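Local coordinates for protein beta-porphyranase B (Bacteroides plebeius, PDB 4AWD) that hydrolyses the sulfated red-seaweed polysaccharide porphyran, cutting the beta-1,4 linkages between D-galactose and L-galactose-6-sulfate and leaving mostly disaccharides, at residues H35-P40 and G134-T138; G45-N51 and A316-I322; S126-H132 and F276-I282. All coordinates share one frame; numbering follows the deposited sequence.

All three contacts lie in the GH16 domain, a beta-sandwich of the jelly-roll type, and their segments interleave along the chain: 35-40, 45-51, 126-132, 134-138, 276-282, 316-322. Contacts 1 and 2 are neighbours, their centres about 10 Å apart. They share the sheet in which strands 134-141 and 308-321 pair, and touch where Tyr135 O meets Tyr317 N and Pro40 O meets Trp48 NE1. Contact 3 sits about 17 Å from the centre of each; Tyr136 links it to contact 1 by packing on Ala131 and Ile282. Contacts 1 and 2 thus tie the N-terminal region to strands 134-141 and 308-321 of the sandwich, whereas contact 3 approaches the presumed substrate-binding residues.

Contact 1: H35-P40 and G134-T138; sequences HIKNLP and GYYET
His35 and Glu137 meet at about a right angle, the imidazole edge turned to one oxygen of the carboxylate. NE2 of His35 donates to OE1 of Glu137 over 2.8 Å, and the N-H points almost straight at it (173°). The oxygen lies in the ring plane and is approached nearly along its own C-O bond, while ring and carboxylate planes stand 63° apart. The extended chain of Glu137, with CG trans to the backbone N (chi1 -169°), carries the carboxylate out from the strand to the histidine. Its other oxygen, OE2, takes a 2.6 Å bond from OH of Tyr135, which comes from above the carboxylate plane. Two donors from different residues therefore grip the carboxylate and restrict its rotation.

The Tyr135 ring also carries the apolar half of the contact. CG of Leu39 sits over one face, 4.1 Å from the ring centroid, a CH-pi approach off-centre, near the rim; its CD1 reaches CE1 of Tyr135 at 3.7 Å. Pro40 brings CD to within 3.8 Å of CE2 of the tyrosine. A water donates to Tyr135 OH at 2.7 Å and, at 3.3 Å, to Asn38 O, joining the phenol to the short 3-10 turn 36-38.

The contact lays the loop after helix 30-34 on strand 134-141, whose neighbour strand 308-321 supplies Trp313 and Tyr317 beside His35. In this largely buried setting, the two donors would be expected to stabilise Glu137 as a carboxylate and hold its head in a set orientation between histidine and tyrosine.

Contact 2: G45-N51 and A316-I322; sequences GYKWVVN and AYKLVPI
Strands 46-50 and 316-321 run antiparallel at 143°, their axes 4.4 Å apart at closest, with two-way backbone bonding at Lys47-Val320 and Val49-Lys318 and further bonds from Ile322 N to Gly45 O and Asn51 N to Ala316 O.

Trp48 and Leu319 form a non-hydrogen-bonded pair on one face of the ladder. Leu319 lays CD2 over the six-membered ring of Trp48, 3.8 Å from its centroid and only 10° off the normal, while CE3 of the indole meets CB of Tyr317 at 3.7 Å. With CG trans to the carbonyl carbon (chi1 -69°), the indole presents that face to the leucine; its NE1 is bonded to Pro40 O, and Trp246 makes an edge-to-face contact with it. Tyr317 sends its OH to Ala32 O.

This ladder adds the N-terminal strand to the last long strand of the GH16 beta-sandwich, bringing the two ends of the domain together on one edge of a sheet. On the opposite face Lys47 runs alongside Val320, pointing the same way, its CE 3.6 Å from CG1 of the valine. Beyond Val49, the amide of Asn51 lies obliquely across the bent Lys318 chain, ND2 3.6 Å from CD. One water takes a bond from Asn51 ND2 and gives one to Tyr317 O; another accepts from Lys318 NZ, 2.9 Å away, and donates weakly to Asn51 OD1.

Contact 3: S126-H132 and F276-I282; sequences SVKNQAH and FDRPMFI
His132 lays one face of its imidazole over the backbone where Arg278 runs into Pro279. N of Pro279 lies 3.6 Å above the ring plane, over its centre, and C of Arg278 lies nearer the rim. At the ring edge NE2 donates to Phe276 O, 3.2 Å away, which is within 5° of the ring plane; the bond is fairly straight (161°), though tilted from the plane of the accepting carbonyl. CE1 comes within 3.2 Å of Asp277 O, also near the ring plane. The histidine is thus held by both face and edge against a bend of the facing chain, and Trp247 meets it edge-to-face.

Next along, Ala131 and Met280 form a single antiparallel bridge, hydrogen-bonded both ways: Met280 N to Ala131 O at 2.7 Å and Ala131 N to Met280 O at 3.0 Å. Pro279 packs its CB 3.7 Å from CA of Gln130, whose side chain lies beside the proline ring and points the same way.

In the GH16 beta-sandwich this contact joins the loop after strand 117-126 to the lead-in of strand 281-285, close to the probable substrate cleft: the Met280 side chain is about 6 Å from that of Glu176, the probable nucleophile, and Phe281 stacks on Tyr74.

At the end of strand 117-126, the Ser126 hydroxyl, rather than a backbone carbonyl, receives the N-H of Ile282. Turned between its own N and carbonyl carbon (chi1 54°), OG accepts from Ile282 N at 2.8 Å and donates to Lys128 O, so one side-chain oxygen both ties the segments together and closes the turn of its own loop. Ser126 N completes the pairing with a bond to Ile282 O.

Contact 1: H35-P40 and G134-T138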
loop_
_atom_site.group_PDB
_atom_site.type_symbol
_atom_site.label_atom_id
_atom_site.label_comp_id
_atom_site.label_asym_id
_atom_site.label_seq_id
_atom_site.Cartn_x
_atom_site.Cartn_y
_atom_site.Cartn_z
ATOM N N HIS A 35 -11.319 -11.962 -14.060
ATOM C CA HIS A 35 -11.746 -11.109 -12.942
ATOM C C HIS A 35 -12.441 -9.787 -13.357
ATOM O O HIS A 35 -13.032 -9.111 -12.514
ATOM C CB HIS A 35 -10.563 -10.830 -11.994
ATOM C CG HIS A 35 -10.950 -10.160 -10.707
ATOM N ND1 HIS A 35 -11.833 -10.721 -9.805
ATOM C CD2 HIS A 35 -10.563 -8.979 -10.164
ATOM C CE1 HIS A 35 -11.981 -9.911 -8.770
ATOM N NE2 HIS A 35 -11.225 -8.845 -8.966
ATOM N N ILE A 36 -12.384 -9.430 -14.643
ATOM C CA ILE A 36 -13.064 -8.229 -15.156
ATOM C C ILE A 36 -14.586 -8.248 -14.893
ATOM O O ILE A 36 -15.181 -7.198 -14.623
ATOM C CB ILE A 36 -12.705 -7.956 -16.653
ATOM C CG1 ILE A 36 -11.210 -7.637 -16.775
ATOM C CG2 ILE A 36 -13.534 -6.799 -17.252
ATOM C CD1 ILE A 36 -10.663 -7.687 -18.207
ATOM N N LYS A 37 -15.193 -9.435 -14.941
ATOM C CA LYS A 37 -16.574 -9.663 -14.473
ATOM C C LYS A 37 -16.911 -8.896 -13.201
ATOM O O LYS A 37 -18.024 -8.397 -13.054
ATOM C CB LYS A 37 -16.757 -11.115 -14.048
ATOM C CG LYS A 37 -16.786 -12.163 -15.103
ATOM C CD LYS A 37 -17.165 -13.511 -14.459
ATOM C CE LYS A 37 -16.409 -13.751 -13.157
ATOM N NZ LYS A 37 -16.345 -15.194 -12.789
ATOM N N ASN A 38 -15.959 -8.881 -12.261
ATOM C CA ASN A 38 -16.176 -8.374 -10.907
ATOM C C ASN A 38 -15.897 -6.886 -10.722
ATOM O O ASN A 38 -16.288 -6.301 -9.720
ATOM C CB ASN A 38 -15.346 -9.172 -9.902
ATOM C CG ASN A 38 -15.728 -10.632 -9.861
ATOM O OD1 ASN A 38 -16.887 -10.969 -9.656
ATOM N ND2 ASN A 38 -14.751 -11.510 -10.062
ATOM N N LEU A 39 -15.214 -6.283 -11.684
ATOM C CA LEU A 39 -14.926 -4.855 -11.640
ATOM C C LEU A 39 -16.211 -4.031 -11.792
ATOM O O LEU A 39 -17.221 -4.537 -12.294
ATOM C CB LEU A 39 -13.863 -4.474 -12.700
ATOM C CG LEU A 39 -12.385 -4.544 -12.283
ATOM C CD1 LEU A 39 -12.048 -5.734 -11.363
ATOM C CD2 LEU A 39 -11.438 -4.546 -13.486
ATOM N N PRO A 40 -16.191 -2.775 -11.323
ATOM C CA PRO A 40 -17.246 -1.828 -11.670
ATOM C C PRO A 40 -17.370 -1.704 -13.177
ATOM O O PRO A 40 -16.358 -1.753 -13.878
ATOM C CB PRO A 40 -16.741 -0.497 -11.086
ATOM C CG PRO A 40 -15.352 -0.760 -10.592
ATOM C CD PRO A 40 -15.304 -2.222 -10.296
ATOM N N GLY A 134 -6.884 3.938 -13.643
ATOM C CA GLY A 134 -7.126 2.519 -13.791
ATOM C C GLY A 134 -7.607 1.925 -12.489
ATOM O O GLY A 134 -8.050 2.650 -11.586
ATOM N N TYR A 135 -7.523 0.605 -12.401
ATOM C CA TYR A 135 -8.053 -0.145 -11.273
ATOM C C TYR A 135 -6.983 -1.087 -10.710
ATOM O O TYR A 135 -6.248 -1.754 -11.454
ATOM C CB TYR A 135 -9.304 -0.928 -11.691
ATOM C CG TYR A 135 -10.086 -1.519 -10.542
ATOM C CD1 TYR A 135 -9.776 -2.783 -10.039
ATOM C CD2 TYR A 135 -11.126 -0.811 -9.949
ATOM C CE1 TYR A 135 -10.492 -3.344 -8.961
ATOM C CE2 TYR A 135 -11.859 -1.357 -8.883
ATOM C CZ TYR A 135 -11.526 -2.621 -8.388
ATOM O OH TYR A 135 -12.233 -3.160 -7.341
ATOM N N TYR A 136 -6.896 -1.123 -9.389
ATOM C CA TYR A 136 -5.836 -1.835 -8.697
ATOM C C TYR A 136 -6.453 -2.565 -7.525
ATOM O O TYR A 136 -7.282 -2.002 -6.806
ATOM C CB TYR A 136 -4.784 -0.833 -8.220
ATOM C CG TYR A 136 -4.178 -0.058 -9.373
ATOM C CD1 TYR A 136 -3.044 -0.536 -10.051
ATOM C CD2 TYR A 136 -4.740 1.136 -9.793
ATOM C CE1 TYR A 136 -2.511 0.147 -11.116
ATOM C CE2 TYR A 136 -4.198 1.840 -10.861
ATOM C CZ TYR A 136 -3.086 1.337 -11.513
ATOM O OH TYR A 136 -2.574 2.045 -12.574
ATOM N N GLU A 137 -6.053 -3.815 -7.319
ATOM C CA GLU A 137 -6.730 -4.645 -6.336
ATOM C C GLU A 137 -5.844 -5.786 -5.889
ATOM O O GLU A 137 -5.055 -6.311 -6.681
ATOM C CB GLU A 137 -8.022 -5.213 -6.942
ATOM C CG GLU A 137 -8.945 -5.890 -5.928
ATOM C CD GLU A 137 -10.399 -5.873 -6.346
ATOM O OE1 GLU A 137 -10.805 -6.728 -7.167
ATOM O OE2 GLU A 137 -11.131 -4.993 -5.848
ATOM N N THR A 138 -5.999 -6.190 -4.630
ATOM C CA THR A 138 -5.335 -7.374 -4.126
ATOM C C THR A 138 -6.296 -8.200 -3.280
ATOM O O THR A 138 -7.240 -7.659 -2.687
ATOM C CB THR A 138 -4.053 -7.017 -3.311
ATOM O OG1 THR A 138 -3.338 -8.219 -3.010
ATOM C CG2 THR A 138 -4.378 -6.303 -2.011
HETATM O O HOH W 1 -14.558 -4.566 -7.563
#

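Contact 2: G45-N51 and A316-I322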
loop_
_atom_site.group_PDB
_atom_site.type_symbol
_atom_site.label_atom_id
_atom_site.label_comp_id
_atom_site.label_asym_id
_atom_site.label_seq_id
_atom_site.Cartn_x
_atom_site.Cartn_y
_atom_site.Cartn_z
ATOM N N GLY A 45 -18.353 3.294 -23.916
ATOM C CA GLY A 45 -17.294 3.525 -24.893
ATOM C C GLY A 45 -15.965 2.891 -24.529
ATOM O O GLY A 45 -15.087 2.763 -25.386
ATOM N N TYR A 46 -15.809 2.484 -23.265
ATOM C CA TYR A 46 -14.524 1.963 -22.791
ATOM C C TYR A 46 -14.622 0.518 -22.300
ATOM O O TYR A 46 -15.713 0.013 -22.077
ATOM C CB TYR A 46 -13.933 2.892 -21.721
ATOM C CG TYR A 46 -13.568 4.260 -22.248
ATOM C CD1 TYR A 46 -14.545 5.234 -22.462
ATOM C CD2 TYR A 46 -12.246 4.582 -22.544
ATOM C CE1 TYR A 46 -14.215 6.492 -22.959
ATOM C CE2 TYR A 46 -11.902 5.836 -23.045
ATOM C CZ TYR A 46 -12.893 6.787 -23.254
ATOM O OH TYR A 46 -12.559 8.038 -23.738
ATOM N N LYS A 47 -13.481 -0.145 -22.151
ATOM C CA LYS A 47 -13.433 -1.511 -21.605
ATOM C C LYS A 47 -12.208 -1.692 -20.694
ATOM O O LYS A 47 -11.157 -1.073 -20.906
ATOM C CB LYS A 47 -13.412 -2.562 -22.732
ATOM C CG LYS A 47 -12.201 -2.431 -23.649
ATOM C CD LYS A 47 -11.965 -3.639 -24.543
ATOM C CE LYS A 47 -10.914 -3.308 -25.595
ATOM N NZ LYS A 47 -10.689 -4.416 -26.545
ATOM N N TRP A 48 -12.344 -2.546 -19.689
ATOM C CA TRP A 48 -11.223 -2.835 -18.817
ATOM C C TRP A 48 -10.257 -3.775 -19.527
ATOM O O TRP A 48 -10.670 -4.739 -20.184
ATOM C CB TRP A 48 -11.679 -3.435 -17.479
ATOM C CG TRP A 48 -12.421 -2.469 -16.570
ATOM C CD1 TRP A 48 -13.758 -2.489 -16.261
ATOM C CD2 TRP A 48 -11.858 -1.359 -15.838
ATOM N NE1 TRP A 48 -14.065 -1.438 -15.407
ATOM C CE2 TRP A 48 -12.913 -0.740 -15.130
ATOM C CE3 TRP A 48 -10.569 -0.812 -15.736
ATOM C CZ2 TRP A 48 -12.710 0.372 -14.305
ATOM C CZ3 TRP A 48 -10.371 0.303 -14.894
ATOM C CH2 TRP A 48 -11.450 0.882 -14.205
ATOM N N VAL A 49 -8.965 -3.473 -19.383
ATOM C CA VAL A 49 -7.900 -4.236 -20.003
ATOM C C VAL A 49 -6.789 -4.494 -18.964
ATOM O O VAL A 49 -6.412 -3.589 -18.200
ATOM C CB VAL A 49 -7.402 -3.479 -21.257
ATOM C CG1 VAL A 49 -5.889 -3.391 -21.321
ATOM C CG2 VAL A 49 -8.016 -4.088 -22.551
ATOM N N VAL A 50 -6.283 -5.727 -18.913
ATOM C CA VAL A 50 -5.274 -6.073 -17.933
ATOM C C VAL A 50 -4.044 -5.175 -18.122
ATOM O O VAL A 50 -3.568 -4.986 -19.238
ATOM C CB VAL A 50 -4.863 -7.554 -18.025
ATOM C CG1 VAL A 50 -3.712 -7.849 -17.070
ATOM C CG2 VAL A 50 -6.022 -8.449 -17.713
ATOM N N ASN A 51 -3.550 -4.597 -17.029
ATOM C CA ASN A 51 -2.235 -3.961 -17.066
ATOM C C ASN A 51 -1.212 -4.969 -16.553
ATOM O O ASN A 51 -1.111 -5.198 -15.349
ATOM C CB ASN A 51 -2.214 -2.671 -16.241
ATOM C CG ASN A 51 -1.017 -1.781 -16.570
ATOM O OD1 ASN A 51 0.051 -2.255 -16.957
ATOM N ND2 ASN A 51 -1.202 -0.475 -16.414
ATOM N N ALA A 316 -3.999 -5.369 -11.827
ATOM C CA ALA A 316 -4.197 -3.988 -12.274
ATOM C C ALA A 316 -4.866 -3.925 -13.647
ATOM O O ALA A 316 -4.662 -4.803 -14.498
ATOM C CB ALA A 316 -2.881 -3.242 -12.303
ATOM N N TYR A 317 -5.653 -2.878 -13.859
ATOM C CA TYR A 317 -6.354 -2.707 -15.116
ATOM C C TYR A 317 -6.274 -1.275 -15.637
ATOM O O TYR A 317 -6.052 -0.328 -14.885
ATOM C CB TYR A 317 -7.809 -3.169 -14.995
ATOM C CG TYR A 317 -7.953 -4.592 -14.483
ATOM C CD1 TYR A 317 -7.886 -4.870 -13.115
ATOM C CD2 TYR A 317 -8.139 -5.655 -15.356
ATOM C CE1 TYR A 317 -8.004 -6.160 -12.632
ATOM C CE2 TYR A 317 -8.270 -6.962 -14.875
ATOM C CZ TYR A 317 -8.198 -7.197 -13.511
ATOM O OH TYR A 317 -8.313 -8.467 -13.016
ATOM N N LYS A 318 -6.432 -1.162 -16.952
ATOM C CA LYS A 318 -6.497 0.094 -17.684
ATOM C C LYS A 318 -7.814 0.199 -18.427
ATOM O O LYS A 318 -8.358 -0.802 -18.893
ATOM C CB LYS A 318 -5.384 0.122 -18.731
ATOM C CG LYS A 318 -4.295 1.138 -18.493
ATOM C CD LYS A 318 -3.012 0.726 -19.235
ATOM C CE LYS A 318 -3.296 0.128 -20.619
ATOM N NZ LYS A 318 -2.045 -0.352 -21.278
ATOM N N LEU A 319 -8.318 1.415 -18.558
ATOM C CA LEU A 319 -9.439 1.660 -19.448
ATOM C C LEU A 319 -8.947 1.972 -20.858
ATOM O O LEU A 319 -8.029 2.769 -21.060
ATOM C CB LEU A 319 -10.310 2.798 -18.939
ATOM C CG LEU A 319 -11.282 2.460 -17.816
ATOM C CD1 LEU A 319 -11.909 3.748 -17.346
ATOM C CD2 LEU A 319 -12.353 1.478 -18.279
ATOM N N VAL A 320 -9.592 1.336 -21.826
ATOM C CA VAL A 320 -9.269 1.496 -23.233
ATOM C C VAL A 320 -10.592 1.686 -24.000
ATOM O O VAL A 320 -11.617 1.129 -23.594
ATOM C CB VAL A 320 -8.448 0.263 -23.704
ATOM C CG1 VAL A 320 -8.991 -0.373 -24.958
ATOM C CG2 VAL A 320 -6.965 0.601 -23.826
ATOM N N PRO A 321 -10.589 2.493 -25.088
ATOM C CA PRO A 321 -11.827 2.591 -25.883
ATOM C C PRO A 321 -12.146 1.254 -26.538
ATOM O O PRO A 321 -11.232 0.576 -27.024
ATOM C CB PRO A 321 -11.498 3.654 -26.942
ATOM C CG PRO A 321 -10.268 4.376 -26.414
ATOM C CD PRO A 321 -9.511 3.336 -25.639
ATOM N N ILE A 322 -13.422 0.868 -26.521
ATOM C CA ILE A 322 -13.853 -0.411 -27.096
ATOM C C ILE A 322 -13.405 -0.564 -28.554
ATOM O O ILE A 322 -12.731 -1.544 -28.900
ATOM C CB ILE A 322 -15.392 -0.629 -26.983
ATOM C CG1 ILE A 322 -15.799 -0.886 -25.531
ATOM C CG2 ILE A 322 -15.838 -1.815 -27.863
ATOM C CD1 ILE A 322 -17.305 -0.946 -25.298
HETATM O O HOH W 2 -3.519 0.727 -14.690
HETATM O O HOH W 3 0.582 -1.037 -20.159
#

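Contact 3: S126-H132 and F276-I282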
loop_
_atom_site.group_PDB
_atom_site.type_symbol
_atom_site.label_atom_id
_atom_site.label_comp_id
_atom_site.label_asym_id
_atom_site.label_seq_id
_atom_site.Cartn_x
_atom_site.Cartn_y
_atom_site.Cartn_z
ATOM N N SER A 126 6.891 -2.657 -7.325
ATOM C CA SER A 126 6.935 -2.942 -8.759
ATOM C C SER A 126 8.159 -2.269 -9.390
ATOM O O SER A 126 8.609 -1.200 -8.952
ATOM C CB SER A 126 5.633 -2.531 -9.471
ATOM O OG SER A 126 5.287 -1.163 -9.238
ATOM N N VAL A 127 8.716 -2.935 -10.395
ATOM C CA VAL A 127 9.873 -2.422 -11.119
ATOM C C VAL A 127 9.474 -1.179 -11.918
ATOM O O VAL A 127 10.173 -0.180 -11.917
ATOM C CB VAL A 127 10.497 -3.516 -12.035
ATOM C CG1 VAL A 127 11.414 -2.909 -13.098
ATOM C CG2 VAL A 127 11.256 -4.500 -11.189
ATOM N N LYS A 128 8.327 -1.251 -12.572
ATOM C CA LYS A 128 7.861 -0.152 -13.369
ATOM C C LYS A 128 7.118 0.812 -12.466
ATOM O O LYS A 128 6.582 0.415 -11.427
ATOM C CB LYS A 128 6.993 -0.657 -14.517
ATOM C CG LYS A 128 7.753 -1.477 -15.561
ATOM C CD LYS A 128 7.099 -1.252 -16.910
ATOM C CE LYS A 128 7.485 -2.267 -17.969
ATOM N NZ LYS A 128 6.803 -1.904 -19.273
ATOM N N ASN A 129 7.117 2.085 -12.845
ATOM C CA ASN A 129 6.503 3.114 -12.037
ATOM C C ASN A 129 5.547 4.009 -12.833
ATOM O O ASN A 129 5.451 5.205 -12.578
ATOM C CB ASN A 129 7.597 3.953 -11.372
ATOM C CG ASN A 129 8.504 4.623 -12.379
ATOM O OD1 ASN A 129 8.249 4.564 -13.581
ATOM N ND2 ASN A 129 9.579 5.244 -11.900
ATOM N N GLN A 130 4.824 3.418 -13.775
ATOM C CA GLN A 130 3.928 4.177 -14.648
ATOM C C GLN A 130 2.475 3.747 -14.478
ATOM O O GLN A 130 1.672 3.844 -15.430
ATOM C CB GLN A 130 4.351 4.011 -16.118
ATOM C CG GLN A 130 5.772 4.493 -16.426
ATOM C CD GLN A 130 5.911 5.985 -16.224
ATOM O OE1 GLN A 130 5.277 6.770 -16.924
ATOM N NE2 GLN A 130 6.737 6.388 -15.254
ATOM N N ALA A 131 2.133 3.254 -13.287
ATOM C CA ALA A 131 0.739 2.909 -13.005
ATOM C C ALA A 131 -0.011 4.207 -12.778
ATOM O O ALA A 131 0.345 4.970 -11.886
ATOM C CB ALA A 131 0.632 2.012 -11.794
ATOM N N HIS A 132 -1.014 4.478 -13.620
ATOM C CA HIS A 132 -1.824 5.691 -13.482
ATOM C C HIS A 132 -3.308 5.339 -13.387
ATOM O O HIS A 132 -3.660 4.331 -12.760
ATOM C CB HIS A 132 -1.557 6.695 -14.621
ATOM C CG HIS A 132 -1.601 8.130 -14.179
ATOM N ND1 HIS A 132 -1.057 9.155 -14.921
ATOM C CD2 HIS A 132 -2.083 8.703 -13.048
ATOM C CE1 HIS A 132 -1.224 10.298 -14.279
ATOM N NE2 HIS A 132 -1.835 10.051 -13.136
ATOM N N PHE A 276 -3.491 14.311 -8.327
ATOM C CA PHE A 276 -3.062 12.954 -8.700
ATOM C C PHE A 276 -2.802 12.761 -10.195
ATOM O O PHE A 276 -3.101 11.707 -10.758
ATOM C CB PHE A 276 -4.016 11.882 -8.141
ATOM C CG PHE A 276 -3.727 11.504 -6.708
ATOM C CD1 PHE A 276 -3.255 12.450 -5.799
ATOM C CD2 PHE A 276 -3.943 10.207 -6.262
ATOM C CE1 PHE A 276 -2.987 12.105 -4.481
ATOM C CE2 PHE A 276 -3.673 9.852 -4.946
ATOM C CZ PHE A 276 -3.189 10.808 -4.053
ATOM N N ASP A 277 -2.213 13.782 -10.818
ATOM C CA ASP A 277 -1.891 13.744 -12.243
ATOM C C ASP A 277 -0.537 13.090 -12.559
ATOM O O ASP A 277 -0.014 13.243 -13.662
ATOM C CB ASP A 277 -1.976 15.144 -12.872
ATOM C CG ASP A 277 -1.017 16.150 -12.237
ATOM O OD1 ASP A 277 -0.131 15.751 -11.432
ATOM O OD2 ASP A 277 -1.172 17.368 -12.542
ATOM N N ARG A 278 0.025 12.371 -11.594
ATOM C CA ARG A 278 1.298 11.695 -11.805
ATOM C C ARG A 278 1.197 10.189 -11.545
ATOM O O ARG A 278 0.594 9.766 -10.549
ATOM C CB ARG A 278 2.374 12.279 -10.900
ATOM C CG ARG A 278 2.930 13.627 -11.305
ATOM C CD ARG A 278 3.994 14.017 -10.279
ATOM N NE ARG A 278 4.978 12.938 -10.159
ATOM C CZ ARG A 278 5.731 12.698 -9.087
ATOM N NH1 ARG A 278 5.645 13.466 -7.998
ATOM N NH2 ARG A 278 6.585 11.686 -9.118
ATOM N N PRO A 279 1.819 9.376 -12.419
ATOM C CA PRO A 279 1.801 7.921 -12.241
ATOM C C PRO A 279 2.600 7.469 -11.000
ATOM O O PRO A 279 3.347 8.272 -10.404
ATOM C CB PRO A 279 2.459 7.422 -13.524
ATOM C CG PRO A 279 3.443 8.528 -13.877
ATOM C CD PRO A 279 2.703 9.790 -13.534
ATOM N N MET A 280 2.440 6.198 -10.622
ATOM C CA MET A 280 3.042 5.658 -9.399
ATOM C C MET A 280 3.612 4.263 -9.589
ATOM O O MET A 280 3.329 3.578 -10.591
ATOM C CB MET A 280 1.998 5.589 -8.275
ATOM C CG MET A 280 1.530 6.924 -7.736
ATOM S SD MET A 280 0.224 6.736 -6.491
ATOM C CE MET A 280 -0.231 8.453 -6.294
ATOM N N PHE A 281 4.404 3.835 -8.607
ATOM C CA PHE A 281 4.754 2.419 -8.458
ATOM C C PHE A 281 3.864 1.753 -7.406
ATOM O O PHE A 281 3.242 2.438 -6.590
ATOM C CB PHE A 281 6.252 2.229 -8.143
ATOM C CG PHE A 281 6.757 3.031 -6.973
ATOM C CD1 PHE A 281 6.656 2.543 -5.677
ATOM C CD2 PHE A 281 7.382 4.253 -7.174
ATOM C CE1 PHE A 281 7.145 3.278 -4.596
ATOM C CE2 PHE A 281 7.870 4.997 -6.111
ATOM C CZ PHE A 281 7.756 4.508 -4.819
ATOM N N ILE A 282 3.789 0.421 -7.445
ATOM C CA ILE A 282 3.090 -0.351 -6.404
ATOM C C ILE A 282 4.040 -0.587 -5.232
ATOM O O ILE A 282 5.192 -0.981 -5.443
ATOM C CB ILE A 282 2.625 -1.743 -6.926
ATOM C CG1 ILE A 282 1.740 -1.620 -8.174
ATOM C CG2 ILE A 282 1.916 -2.540 -5.831
ATOM C CD1 ILE A 282 0.281 -1.387 -7.875
#